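Local coordinates for copper chaperone PCu(A)C (Methylosinus trichosporium OB3b, PDB 6P1F), which binds copper through a histidine brace in this PCu(A)C domain and probably serves as a copper chaperone, at residues M101-V104 against E110-I113. Sequence-based numbering, arbitrary orientation.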
ATOM      1  N   MET A 101      -2.715   7.445   5.414  1.00 15.57           N
ATOM      2  CA  MET A 101      -1.365   7.029   5.751  1.00 15.73           C
ATOM      3  C   MET A 101      -0.360   7.765   4.871  1.00 18.75           C
ATOM      4  O   MET A 101      -0.673   8.212   3.779  1.00 18.82           O
ATOM      5  CB  MET A 101      -1.234   5.509   5.603  1.00 18.69           C
ATOM      6  CG  MET A 101      -1.471   5.036   4.179  1.00 19.51           C
ATOM      7  SD  MET A 101      -1.731   3.236   4.099  1.00 20.40           S
ATOM      8  CE  MET A 101      -3.412   3.100   4.748  1.00 20.19           C
ATOM      9  N   THR A 102       0.873   7.891   5.335  1.00 14.89           N
ATOM     10  CA  THR A 102       1.861   8.602   4.541  1.00 15.69           C
ATOM     11  C   THR A 102       2.876   7.627   3.952  1.00 17.80           C
ATOM     12  O   THR A 102       3.475   6.854   4.683  1.00 19.00           O
ATOM     13  CB  THR A 102       2.567   9.660   5.379  1.00 18.98           C
ATOM     14  OG1 THR A 102       1.573  10.598   5.839  1.00 21.13           O
ATOM     15  CG2 THR A 102       3.595  10.387   4.547  1.00 19.88           C
ATOM     16  N   LEU A 103       3.058   7.668   2.635  1.00 16.20           N
ATOM     17  CA  LEU A 103       4.090   6.851   1.985  1.00 15.77           C
ATOM     18  C   LEU A 103       5.372   7.644   1.899  1.00 18.89           C
ATOM     19  O   LEU A 103       5.339   8.821   1.569  1.00 18.78           O
ATOM     20  CB  LEU A 103       3.652   6.444   0.598  1.00 16.53           C
ATOM     21  CG  LEU A 103       2.288   5.749   0.536  1.00 19.36           C
ATOM     22  CD1 LEU A 103       1.979   5.345  -0.937  1.00 22.55           C
ATOM     23  CD2 LEU A 103       2.204   4.548   1.447  1.00 21.19           C
ATOM     24  N   VAL A 104       6.504   7.002   2.181  1.00 14.87           N
ATOM     25  CA  VAL A 104       7.791   7.687   2.096  1.00 15.13           C
ATOM     26  C   VAL A 104       8.630   7.054   1.007  1.00 15.04           C
ATOM     27  O   VAL A 104       8.944   5.865   1.095  1.00 17.49           O
ATOM     28  CB  VAL A 104       8.555   7.601   3.412  1.00 18.23           C
ATOM     29  CG1 VAL A 104       9.887   8.388   3.316  1.00 18.82           C
ATOM     30  CG2 VAL A 104       7.678   8.128   4.552  1.00 21.79           C
ATOM     31  N   GLU A 110       7.580  12.376   0.328  1.00 17.02           N
ATOM     32  CA  GLU A 110       6.414  11.908   1.089  1.00 16.95           C
ATOM     33  C   GLU A 110       5.097  12.282   0.417  1.00 17.30           C
ATOM     34  O   GLU A 110       4.969  13.359  -0.175  1.00 18.89           O
ATOM     35  CB  GLU A 110       6.446  12.469   2.525  1.00 19.52           C
ATOM     36  CG  GLU A 110       7.632  11.974   3.359  1.00 22.44           C
ATOM     37  CD  GLU A 110       7.695  12.627   4.732  1.00 48.67           C
ATOM     38  OE1 GLU A 110       8.232  13.750   4.830  1.00 65.30           O
ATOM     39  OE2 GLU A 110       7.204  12.022   5.714  1.00 54.51           O
ATOM     40  N   VAL A 111       4.146  11.349   0.457  1.00 16.51           N
ATOM     41  CA  VAL A 111       2.804  11.633  -0.050  1.00 15.77           C
ATOM     42  C   VAL A 111       1.822  10.976   0.895  1.00 19.20           C
ATOM     43  O   VAL A 111       1.986   9.823   1.268  1.00 17.53           O
ATOM     44  CB  VAL A 111       2.650  11.117  -1.495  1.00 16.35           C
ATOM     45  CG1 VAL A 111       3.071   9.645  -1.625  1.00 19.60           C
ATOM     46  CG2 VAL A 111       1.235  11.388  -2.050  1.00 18.30           C
ATOM     47  N   THR A 112       0.811  11.722   1.309  1.00 19.10           N
ATOM     48  CA  THR A 112      -0.222  11.170   2.182  1.00 17.35           C
ATOM     49  C   THR A 112      -1.411  10.731   1.364  1.00 21.26           C
ATOM     50  O   THR A 112      -1.979  11.522   0.592  1.00 22.15           O
ATOM     51  CB  THR A 112      -0.654  12.214   3.222  1.00 22.50           C
ATOM     52  OG1 THR A 112       0.483  12.568   4.044  1.00 21.04           O
ATOM     53  CG2 THR A 112      -1.780  11.668   4.092  1.00 23.74           C
ATOM     54  N   ILE A 113      -1.788   9.466   1.499  1.00 16.49           N
ATOM     55  CA  ILE A 113      -2.865   8.912   0.715  1.00 16.42           C
ATOM     56  C   ILE A 113      -4.043   8.579   1.611  1.00 16.68           C
ATOM     57  O   ILE A 113      -3.894   8.472   2.845  1.00 17.09           O
ATOM     58  CB  ILE A 113      -2.448   7.634  -0.030  1.00 15.73           C
ATOM     59  CG1 ILE A 113      -2.150   6.521   0.974  1.00 18.25           C
ATOM     60  CG2 ILE A 113      -1.213   7.904  -0.912  1.00 16.99           C
ATOM     61  CD1 ILE A 113      -1.971   5.174   0.301  1.00 19.30           C
TER
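Ile113 reaches across to Met101, its CG1 lying 3.6 Å from Met101 CG, and the two chains cross obliquely. In Ile113, CG1 sits between the backbone N and the carbonyl carbon (chi1 66°). This sets it beside Met101 CG and Met101 O, and the extended chi2 (170°) carries CD1 on to Leu103 CD1. CG2 of Ile113 meets Leu103 CD1 at 4.1 Å, the side chains crossing at about a right angle. Leu103 CB also touches Val111 CG1 at 3.9 Å. Cutting Ile113 back to an alanine removes CG1, CG2 and CD1, and is likely to open a gap beside Met101 CG and Leu103 CD1.

The other face is mixed: Thr102, Thr112 and Glu110 with Val104. Thr102 OG1 and Thr112 OG1 share a hydrogen bond of 2.9 Å. Each hydroxyl lies anti to its own carbonyl carbon (chi1 -61° in both), which brings the two together. Thr102 CG2 approaches Val111 O, and Thr112 CG2 approaches Met101 O. Val104 and Glu110 run side by side, with Val104 CG2 4.0 Å from Glu110 CG, while the Glu110 carboxylate makes a salt bridge to Lys45.

Four backbone bonds join the strands, two each at Met101–Ile113 and Leu103–Val111. The backbones of Thr102 and Thr112 form a non-hydrogen-bonded pair, bridged by their hydroxyls. The face of Met101, Leu103, Val111 and Ile113 packs on Val44, Ile10, Pro13 and Tyr3. This is the antiparallel hairpin of strands 98-105 and 109-118 in the all-beta PCu(A)C domain.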